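PDB 5HH7: origin of replication complex subunit 1B from Arabidopsis thaliana, which binds origins of replication as a subunit of the origin recognition complex and reads the histone H3 tail through its BAH-PHD cassette. Local coordinates for residues I65-D68 with D69-G72; D90-Q94 with F95-K99; T121-E124 with K125-G129; V194-P197 with K198-S201. All coordinates share one frame; numbering follows the deposited sequence.

In the fold
From the N terminus, contact 1 comes first: residues 65-68 and 69-72 form the zinc knuckle that closes the short loop between strands 64-66 and 73-75 of the PHD finger. Contact 2, residues 90-94 with 95-99, is the second knuckle, and it starts helix 94-98; the two share one zinc ion and touch, with Asp68 OD2 2.8 Å from Trp91 N. Contact 3 winds helix 122-127 in the BAH part, where Leu127 and Arg123 pack on Leu71, tying the two domains together. Contact 4 turns strand 188-195 into helix 197-200 and touches none of the others. All four are local and follow in series; none nest or cross.

Contact 1 of 4, residues I65-D68 with D69-G72; sequences IECD and DCLG. With ZN (zinc ion), chain D.
The zinc knuckle of the PHD finger lies here, a tight turn in which Cys67 and Cys70, with Asp68 and Asp69 between them, reach one zinc ion. Cys67 SG sits 2.6 Å from the zinc and Cys70 SG 2.7 Å. With its sulfur anti to the backbone N (chi1 170°), Cys67 points SG back at the turn's own amides, and two converge on it: Asp69 N at 3.2 Å and Cys70 N at 3.5 Å. Such N-H···S bonds probably spread the negative charge of a thiolate, and they fix the turn around the metal. Cysteine suits both places, since its short side chain brings a soft ligand close to the main chain. Cys67 N, lying in the plane of the Gly72 carbonyl, gives a nearly straight bond (162°) to Gly72 O at 3.1 Å, at the turn end of the antiparallel pair 64-66/73-75. Leu71 has positive phi, and its N returns only a weak bond to Cys67 O. Gly72 fits where a side chain would run into Cys70 SG; its own N donates weakly to that sulfur.

Beside the turn, Glu66 and Leu71 lie alongside, with Leu71 CD2 3.4 Å from Glu66 OE1. Glu66 OE2 forms salt bridges to Arg172 and to a basic side chain of the bound H3 peptide, which the Glu66 backbone and Leu71 O also hydrogen-bond. Cys93 and Cys96 complete this four-cysteine site; with Cys53, Cys56, His75 and Cys78 at the other, it makes the two-zinc, histone-reading PHD finger.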
loop_
_atom_site.group_PDB
_atom_site.type_symbol
_atom_site.label_atom_id
_atom_site.label_comp_id
_atom_site.label_asym_id
_atom_site.label_seq_id
_atom_site.Cartn_x
_atom_site.Cartn_y
_atom_site.Cartn_z
ATOM N N ILE A 65 5.774 14.458 -9.030
ATOM C CA ILE A 65 6.531 13.588 -8.137
ATOM C C ILE A 65 5.950 13.571 -6.730
ATOM O O ILE A 65 5.083 14.375 -6.387
ATOM C CB ILE A 65 8.025 13.962 -8.080
ATOM C CG1 ILE A 65 8.206 15.385 -7.550
ATOM C CG2 ILE A 65 8.662 13.807 -9.454
ATOM C CD1 ILE A 65 9.654 15.771 -7.336
ATOM N N GLU A 66 6.449 12.645 -5.923
ATOM C CA GLU A 66 5.911 12.385 -4.601
ATOM C C GLU A 66 6.956 12.703 -3.541
ATOM O O GLU A 66 8.110 12.290 -3.654
ATOM C CB GLU A 66 5.507 10.914 -4.519
ATOM C CG GLU A 66 5.025 10.446 -3.163
ATOM C CD GLU A 66 4.546 9.008 -3.210
ATOM O OE1 GLU A 66 5.352 8.099 -2.913
ATOM O OE2 GLU A 66 3.368 8.790 -3.564
ATOM N N CYS A 67 6.555 13.443 -2.514
ATOM C CA CYS A 67 7.470 13.770 -1.429
ATOM C C CYS A 67 7.690 12.552 -0.539
ATOM O O CYS A 67 6.731 11.898 -0.144
ATOM C CB CYS A 67 6.924 14.930 -0.600
ATOM S SG CYS A 67 7.850 15.198 0.909
ATOM N N ASP A 68 8.953 12.248 -0.238
ATOM C CA ASP A 68 9.295 11.120 0.629
ATOM C C ASP A 68 8.602 11.186 1.986
ATOM O O ASP A 68 8.313 10.152 2.584
ATOM C CB ASP A 68 10.808 11.052 0.870
ATOM C CG ASP A 68 11.577 10.615 -0.354
ATOM O OD1 ASP A 68 10.942 10.104 -1.299
ATOM O OD2 ASP A 68 12.818 10.775 -0.363
ATOM N N ASP A 69 8.350 12.400 2.471
ATOM C CA ASP A 69 7.831 12.582 3.825
ATOM C C ASP A 69 6.307 12.644 3.902
ATOM O O ASP A 69 5.678 11.785 4.525
ATOM C CB ASP A 69 8.453 13.818 4.488
ATOM C CG ASP A 69 9.874 13.573 4.954
ATOM O OD1 ASP A 69 10.304 12.402 4.926
ATOM O OD2 ASP A 69 10.553 14.543 5.355
ATOM N N CYS A 70 5.720 13.657 3.268
ATOM C CA CYS A 70 4.279 13.871 3.348
ATOM C C CYS A 70 3.511 13.086 2.286
ATOM O O CYS A 70 2.285 13.009 2.338
ATOM C CB CYS A 70 3.951 15.363 3.226
ATOM S SG CYS A 70 3.873 15.973 1.524
ATOM N N LEU A 71 4.237 12.520 1.325
ATOM C CA LEU A 71 3.639 11.772 0.215
ATOM C C LEU A 71 2.702 12.602 -0.667
ATOM O O LEU A 71 1.907 12.054 -1.427
ATOM C CB LEU A 71 2.932 10.507 0.716
ATOM C CG LEU A 71 3.845 9.447 1.333
ATOM C CD1 LEU A 71 3.047 8.211 1.728
ATOM C CD2 LEU A 71 4.955 9.082 0.361
ATOM N N GLY A 72 2.811 13.922 -0.572
ATOM C CA GLY A 72 2.028 14.803 -1.419
ATOM C C GLY A 72 2.561 14.819 -2.839
ATOM O O GLY A 72 3.712 14.450 -3.087
HETATM ZN ZN ZN D . 6.295 16.993 1.894
#

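Contact 2 of 4, residues D90-Q94 with F95-K99; sequences DWICQ and FCEVK. With ZN (zinc ion), chain D.
This is the C-terminal knuckle of the PHD zinc finger, where Cys93 and Cys96 bind the zinc and a short helix begins between them. Cys93 SG and Cys96 SG each lie 2.6 Å from the metal, and Cys67 and Cys70 supply the other two ligands. Cys93 is also the N-cap of helix 94-98: with SG between its backbone N and carbonyl carbon (chi1 77°), the sulfur accepts from Cys96 N at 3.5 Å, along a fairly straight N-H (159°). One sulfur thus holds the metal and satisfies an amide of the first helical turn, a double duty that cysteine can perform at this place. The first turns are then wound by Glu97 N to Cys93 O and by Val98 N to Gln94 O, the latter 3.1 Å long.

Gln94 and Phe95 lie side by side. A chi1 of 51° swings Gln94 CG onto one face of the ring, 4.2 Å from its centroid, a CH-pi contact, while Cys93 SG comes at the ring edge. The apolar CB-CG stem lets a polar residue pack on a ring. Ile92 CD1 comes 3.9 Å from Glu97 N, so this methyl packs on the backbone between Cys96 and Glu97. Trp91, just before, packs on an apolar side chain of the bound peptide. Cys93 and Cys96 are the last Cys-X-X-Cys pair of the PHD finger, completing its four-cysteine zinc site.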
loop_
_atom_site.group_PDB
_atom_site.type_symbol
_atom_site.label_atom_id
_atom_site.label_comp_id
_atom_site.label_asym_id
_atom_site.label_seq_id
_atom_site.Cartn_x
_atom_site.Cartn_y
_atom_site.Cartn_z
ATOM N N ASP A 90 16.525 10.398 -2.748
ATOM C CA ASP A 90 15.793 11.143 -1.725
ATOM C C ASP A 90 15.291 12.503 -2.203
ATOM O O ASP A 90 16.024 13.262 -2.836
ATOM C CB ASP A 90 16.659 11.342 -0.475
ATOM C CG ASP A 90 17.089 10.031 0.159
ATOM O OD1 ASP A 90 16.588 8.967 -0.257
ATOM O OD2 ASP A 90 17.930 10.070 1.084
ATOM N N TRP A 91 14.036 12.804 -1.888
ATOM C CA TRP A 91 13.484 14.125 -2.160
ATOM C C TRP A 91 12.309 14.424 -1.246
ATOM O O TRP A 91 11.407 13.603 -1.094
ATOM C CB TRP A 91 13.048 14.257 -3.621
ATOM C CG TRP A 91 12.541 15.633 -3.957
ATOM C CD1 TRP A 91 13.286 16.709 -4.348
ATOM C CD2 TRP A 91 11.179 16.081 -3.919
ATOM N NE1 TRP A 91 12.472 17.798 -4.560
ATOM C CE2 TRP A 91 11.176 17.438 -4.305
ATOM C CE3 TRP A 91 9.965 15.466 -3.601
ATOM C CZ2 TRP A 91 10.004 18.190 -4.379
ATOM C CZ3 TRP A 91 8.802 16.214 -3.675
ATOM C CH2 TRP A 91 8.832 17.562 -4.063
ATOM N N ILE A 92 12.334 15.600 -0.629
ATOM C CA ILE A 92 11.188 16.090 0.124
ATOM C C ILE A 92 10.819 17.478 -0.371
ATOM O O ILE A 92 11.656 18.199 -0.917
ATOM C CB ILE A 92 11.454 16.134 1.643
ATOM C CG1 ILE A 92 12.598 17.097 1.965
ATOM C CG2 ILE A 92 11.747 14.736 2.174
ATOM C CD1 ILE A 92 12.798 17.327 3.450
ATOM N N CYS A 93 9.562 17.853 -0.181
ATOM C CA CYS A 93 9.080 19.125 -0.689
ATOM C C CYS A 93 9.471 20.274 0.234
ATOM O O CYS A 93 10.044 20.059 1.302
ATOM C CB CYS A 93 7.568 19.089 -0.849
ATOM S SG CYS A 93 6.695 19.270 0.706
ATOM N N GLN A 94 9.147 21.492 -0.188
ATOM C CA GLN A 94 9.508 22.694 0.556
ATOM C C GLN A 94 8.835 22.763 1.924
ATOM O O GLN A 94 9.423 23.259 2.884
ATOM C CB GLN A 94 9.173 23.945 -0.258
ATOM C CG GLN A 94 7.750 23.980 -0.787
ATOM C CD GLN A 94 7.692 23.947 -2.301
ATOM O OE1 GLN A 94 8.442 23.216 -2.948
ATOM N NE2 GLN A 94 6.802 24.748 -2.874
ATOM N N PHE A 95 7.606 22.265 2.009
ATOM C CA PHE A 95 6.857 22.310 3.259
ATOM C C PHE A 95 7.469 21.396 4.313
ATOM O O PHE A 95 7.525 21.748 5.490
ATOM C CB PHE A 95 5.389 21.953 3.021
ATOM C CG PHE A 95 4.682 22.903 2.102
ATOM C CD1 PHE A 95 4.317 24.165 2.542
ATOM C CD2 PHE A 95 4.389 22.541 0.799
ATOM C CE1 PHE A 95 3.671 25.047 1.700
ATOM C CE2 PHE A 95 3.742 23.418 -0.048
ATOM C CZ PHE A 95 3.382 24.673 0.403
ATOM N N CYS A 96 7.930 20.224 3.889
ATOM C CA CYS A 96 8.577 19.294 4.805
ATOM C C CYS A 96 10.011 19.719 5.102
ATOM O O CYS A 96 10.574 19.357 6.133
ATOM C CB CYS A 96 8.527 17.869 4.258
ATOM S SG CYS A 96 6.911 17.100 4.462
ATOM N N GLU A 97 10.596 20.490 4.188
ATOM C CA GLU A 97 11.904 21.098 4.408
ATOM C C GLU A 97 11.842 22.054 5.600
ATOM O O GLU A 97 12.664 21.983 6.517
ATOM C CB GLU A 97 12.349 21.858 3.155
ATOM C CG GLU A 97 13.476 21.196 2.381
ATOM C CD GLU A 97 13.560 21.671 0.940
ATOM O OE1 GLU A 97 13.219 22.844 0.669
ATOM O OE2 GLU A 97 13.963 20.862 0.079
ATOM N N VAL A 98 10.845 22.934 5.576
ATOM C CA VAL A 98 10.625 23.919 6.635
ATOM C C VAL A 98 10.288 23.237 7.970
ATOM O O VAL A 98 10.454 23.841 9.032
ATOM C CB VAL A 98 9.521 24.931 6.214
ATOM C CG1 VAL A 98 9.215 25.933 7.320
ATOM C CG2 VAL A 98 9.941 25.664 4.945
ATOM N N LYS A 99 9.862 21.972 7.866
ATOM C CA LYS A 99 9.437 21.034 8.936
ATOM C C LYS A 99 7.940 20.749 8.825
ATOM O O LYS A 99 7.487 19.637 9.098
ATOM C CB LYS A 99 9.784 21.454 10.378
ATOM C CG LYS A 99 11.269 21.509 10.736
ATOM C CD LYS A 99 12.033 20.258 10.351
ATOM C CE LYS A 99 13.497 20.417 10.731
ATOM N NZ LYS A 99 14.000 21.766 10.337
HETATM ZN ZN ZN D . 6.295 16.993 1.894
#

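Contact 3 of 4, residues T121-E124 with K125-G129; sequences TMRE and KLLSG
Lys125, Glu124 and Arg123 bury the most surface where one turn of helix 122-127 meets the next. Lys125 N gives a hydrogen bond to Thr121 O at 3.0 Å, and the lysine's methylenes run back past the start of the helix: CG stands anti to the carbonyl carbon (chi1 -65°), which sets it 3.4 Å from Thr121 O. The long aliphatic stem suits a partly exposed place, since it can cover the first turn while its extended chain carries NZ away.

Glu124 belongs to both ends of this short helix. Its N donates to Thr121 OG1 at 3.1 Å, so Thr121 is the N-cap, a role its small hydroxyl fits well; the same oxygen is also bonded to Asp208. Glu124 O takes a weak bond from Ser128 N as the helix runs out.

Arg123 bends at chi2 and chi3, and its chain crosses that of Leu127 at a slant, CG meeting CD1 at 4.0 Å, while the same methyl lies at the edge of the guanidinium, near its plane. Thr121 OG1 stands over one face of that group. Leu127 N meanwhile bonds to Arg123 O at 3.0 Å. The arginine's charge is met by salt bridges from NH1 to Asp208 and Glu51, and Arg123 and Leu127 also pack against Leu71 of the PHD finger.

At the far end Gly129 takes positive phi, easy without a side chain. With two bonds back into the last turn, one from Gly129 N to Leu126 O at 2.9 Å, this makes a Schellman motif, which with the threonine N-cap bounds this short BAH helix.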
loop_
_atom_site.group_PDB
_atom_site.type_symbol
_atom_site.label_atom_id
_atom_site.label_comp_id
_atom_site.label_asym_id
_atom_site.label_seq_id
_atom_site.Cartn_x
_atom_site.Cartn_y
_atom_site.Cartn_z
ATOM N N THR A 121 -6.818 8.812 -1.147
ATOM C CA THR A 121 -6.533 7.583 -1.875
ATOM C C THR A 121 -6.579 6.394 -0.923
ATOM O O THR A 121 -6.546 6.560 0.297
ATOM C CB THR A 121 -5.155 7.621 -2.562
ATOM O OG1 THR A 121 -4.122 7.591 -1.570
ATOM C CG2 THR A 121 -5.010 8.880 -3.410
ATOM N N MET A 122 -6.656 5.196 -1.490
ATOM C CA MET A 122 -6.697 3.966 -0.711
ATOM C C MET A 122 -5.403 3.789 0.085
ATOM O O MET A 122 -5.416 3.325 1.229
ATOM C CB MET A 122 -6.922 2.783 -1.654
ATOM C CG MET A 122 -7.434 1.525 -0.993
ATOM S SD MET A 122 -8.361 0.506 -2.159
ATOM C CE MET A 122 -9.836 1.499 -2.385
ATOM N N ARG A 123 -4.283 4.162 -0.529
ATOM C CA ARG A 123 -2.985 4.126 0.141
ATOM C C ARG A 123 -2.953 5.090 1.326
ATOM O O ARG A 123 -2.433 4.764 2.396
ATOM C CB ARG A 123 -1.870 4.465 -0.852
ATOM C CG ARG A 123 -0.592 5.000 -0.213
ATOM C CD ARG A 123 -0.232 6.340 -0.828
ATOM N NE ARG A 123 -0.414 7.454 0.093
ATOM C CZ ARG A 123 -0.662 8.709 -0.272
ATOM N NH1 ARG A 123 -0.779 9.044 -1.554
ATOM N NH2 ARG A 123 -0.802 9.636 0.654
ATOM N N GLU A 124 -3.524 6.272 1.135
ATOM C CA GLU A 124 -3.608 7.253 2.207
ATOM C C GLU A 124 -4.432 6.711 3.378
ATOM O O GLU A 124 -4.059 6.877 4.541
ATOM C CB GLU A 124 -4.204 8.561 1.682
ATOM C CG GLU A 124 -4.132 9.717 2.659
ATOM C CD GLU A 124 -4.617 11.028 2.059
ATOM O OE1 GLU A 124 -4.820 11.090 0.826
ATOM O OE2 GLU A 124 -4.797 11.994 2.827
ATOM N N LYS A 125 -5.539 6.047 3.064
ATOM C CA LYS A 125 -6.388 5.455 4.094
ATOM C C LYS A 125 -5.652 4.349 4.848
ATOM O O LYS A 125 -5.776 4.232 6.069
ATOM C CB LYS A 125 -7.676 4.901 3.486
ATOM C CG LYS A 125 -8.604 5.945 2.884
ATOM C CD LYS A 125 -9.874 5.287 2.364
ATOM C CE LYS A 125 -10.644 6.213 1.436
ATOM N NZ LYS A 125 -11.840 5.548 0.845
ATOM N N LEU A 126 -4.897 3.537 4.117
ATOM C CA LEU A 126 -4.136 2.456 4.732
ATOM C C LEU A 126 -3.134 3.011 5.731
ATOM O O LEU A 126 -3.067 2.567 6.878
ATOM C CB LEU A 126 -3.393 1.638 3.675
ATOM C CG LEU A 126 -2.474 0.567 4.268
ATOM C CD1 LEU A 126 -3.295 -0.496 4.995
ATOM C CD2 LEU A 126 -1.591 -0.062 3.195
ATOM N N LEU A 127 -2.369 4.004 5.293
ATOM C CA LEU A 127 -1.288 4.548 6.103
ATOM C C LEU A 127 -1.785 5.391 7.275
ATOM O O LEU A 127 -1.014 5.730 8.173
ATOM C CB LEU A 127 -0.308 5.338 5.230
ATOM C CG LEU A 127 0.384 4.500 4.149
ATOM C CD1 LEU A 127 1.350 5.340 3.304
ATOM C CD2 LEU A 127 1.113 3.297 4.763
ATOM N N SER A 128 -3.072 5.722 7.271
ATOM C CA SER A 128 -3.662 6.434 8.397
ATOM C C SER A 128 -4.457 5.475 9.282
ATOM O O SER A 128 -5.103 5.893 10.242
ATOM C CB SER A 128 -4.554 7.580 7.913
ATOM O OG SER A 128 -5.706 7.082 7.255
ATOM N N GLY A 129 -4.406 4.189 8.946
ATOM C CA GLY A 129 -5.075 3.161 9.725
ATOM C C GLY A 129 -6.577 3.089 9.519
ATOM O O GLY A 129 -7.308 2.611 10.390
#

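Contact 4 of 4, residues V194-P197 with K198-S201; sequences VKCP and KEFS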
loop_
_atom_site.group_PDB
_atom_site.type_symbol
_atom_site.label_atom_id
_atom_site.label_comp_id
_atom_site.label_asym_id
_atom_site.label_seq_id
_atom_site.Cartn_x
_atom_site.Cartn_y
_atom_site.Cartn_z
ATOM N N VAL A 194 3.244 -5.126 -2.681
ATOM C CA VAL A 194 4.188 -5.044 -1.573
ATOM C C VAL A 194 5.543 -5.604 -1.991
ATOM O O VAL A 194 5.643 -6.757 -2.404
ATOM C CB VAL A 194 3.670 -5.803 -0.344
ATOM C CG1 VAL A 194 4.668 -5.705 0.781
ATOM C CG2 VAL A 194 2.323 -5.240 0.091
ATOM N N LYS A 195 6.581 -4.781 -1.879
ATOM C CA LYS A 195 7.897 -5.133 -2.402
ATOM C C LYS A 195 8.884 -5.461 -1.291
ATOM O O LYS A 195 8.886 -4.820 -0.239
ATOM C CB LYS A 195 8.458 -3.974 -3.231
ATOM C CG LYS A 195 7.546 -3.491 -4.346
ATOM C CD LYS A 195 7.429 -4.532 -5.450
ATOM C CE LYS A 195 6.577 -4.021 -6.596
ATOM N NZ LYS A 195 6.454 -5.027 -7.692
ATOM N N CYS A 196 9.736 -6.450 -1.539
ATOM C CA CYS A 196 10.863 -6.725 -0.658
ATOM C C CYS A 196 11.885 -5.607 -0.874
ATOM O O CYS A 196 11.809 -4.895 -1.881
ATOM C CB CYS A 196 11.467 -8.095 -0.983
ATOM S SG CYS A 196 12.340 -8.181 -2.555
ATOM N N PRO A 197 12.836 -5.436 0.065
ATOM C CA PRO A 197 13.782 -4.317 -0.029
ATOM C C PRO A 197 14.542 -4.285 -1.345
ATOM O O PRO A 197 14.799 -3.207 -1.878
ATOM C CB PRO A 197 14.762 -4.588 1.114
ATOM C CG PRO A 197 14.006 -5.380 2.074
ATOM C CD PRO A 197 13.047 -6.224 1.292
ATOM N N LYS A 198 14.894 -5.457 -1.864
ATOM C CA LYS A 198 15.672 -5.546 -3.094
ATOM C C LYS A 198 14.939 -4.991 -4.313
ATOM O O LYS A 198 15.570 -4.658 -5.320
ATOM C CB LYS A 198 16.073 -6.998 -3.367
ATOM C CG LYS A 198 17.524 -7.324 -3.068
ATOM C CD LYS A 198 17.915 -6.947 -1.652
ATOM C CE LYS A 198 19.281 -7.524 -1.295
ATOM N NZ LYS A 198 19.326 -9.009 -1.404
ATOM N N GLU A 199 13.616 -4.888 -4.225
ATOM C CA GLU A 199 12.819 -4.485 -5.381
ATOM C C GLU A 199 12.026 -3.194 -5.176
ATOM O O GLU A 199 11.382 -2.704 -6.103
ATOM C CB GLU A 199 11.878 -5.622 -5.791
ATOM C CG GLU A 199 12.596 -6.931 -6.066
ATOM C CD GLU A 199 11.651 -8.046 -6.463
ATOM O OE1 GLU A 199 10.421 -7.836 -6.404
ATOM O OE2 GLU A 199 12.142 -9.134 -6.833
ATOM N N PHE A 200 12.084 -2.634 -3.973
ATOM C CA PHE A 200 11.280 -1.457 -3.657
ATOM C C PHE A 200 11.688 -0.202 -4.429
ATOM O O PHE A 200 10.838 0.470 -5.017
ATOM C CB PHE A 200 11.272 -1.170 -2.151
ATOM C CG PHE A 200 10.482 0.057 -1.776
ATOM C CD1 PHE A 200 9.096 0.053 -1.857
ATOM C CD2 PHE A 200 11.123 1.215 -1.357
ATOM C CE1 PHE A 200 8.363 1.180 -1.524
ATOM C CE2 PHE A 200 10.394 2.346 -1.020
ATOM C CZ PHE A 200 9.012 2.326 -1.103
ATOM N N SER A 201 12.978 0.122 -4.429
ATOM C CA SER A 201 13.432 1.364 -5.054
ATOM C C SER A 201 13.198 1.352 -6.563
ATOM O O SER A 201 12.929 2.389 -7.167
ATOM C CB SER A 201 14.906 1.642 -4.739
ATOM O OG SER A 201 15.762 0.844 -5.535
HETATM O O HOH W 1 9.303 -6.098 -8.323
HETATM O O HOH W 2 9.299 -7.877 -4.071
#
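Cys196 and Glu199 meet at the turn from strand into helix. Glu199 N donates to Cys196 O at 3.0 Å, an i to i+3 bond closing a tight turn; the donor stands 49° out of the carbonyl plane, not on a lone pair. The side chains follow the same path: a chi1 of 70° tucks Cys196 SG over its own backbone, where it touches Glu199 CG at 3.7 Å. A small polarisable thiol fits against this methylene while leaving the carboxylate beyond it to water.

Two waters link that carboxylate to Lys195 and to the backbone N of Cys196. Both donate to Glu199 OE1; one accepts from Cys196 N at 2.9 Å, and the other accepts from Lys195 NZ at 3.1 Å. Lys195 NZ and Glu199 OE1, 5.0 Å apart, are therefore joined through water, and the opposite charges probably still attract. Glu199 suits the place because its extended chain carries OE1 to both waters, whereas the bend of Lys195 at chi2 turns its amine toward one of them.

Farther along the turn, Lys195 CB rests on Phe200 CA at 3.8 Å and lies near the plane of the phenyl ring, at its edge. Phe200 N gives Pro197 O a weak bond of 3.5 Å. Proline fits this first turn, where its missing amide hydrogen costs no helical bond.

Farther out, the backbone of Lys195 bonds to Phe211 and Cys213 of strand 210-218, while Phe200 packs on Leu212 and Leu170. The short, weakly bonded helix 197-200 follows strand 188-195 and begins the crossover to its parallel neighbour, strand 210-218, a beta-alpha-beta unit of the BAH domain.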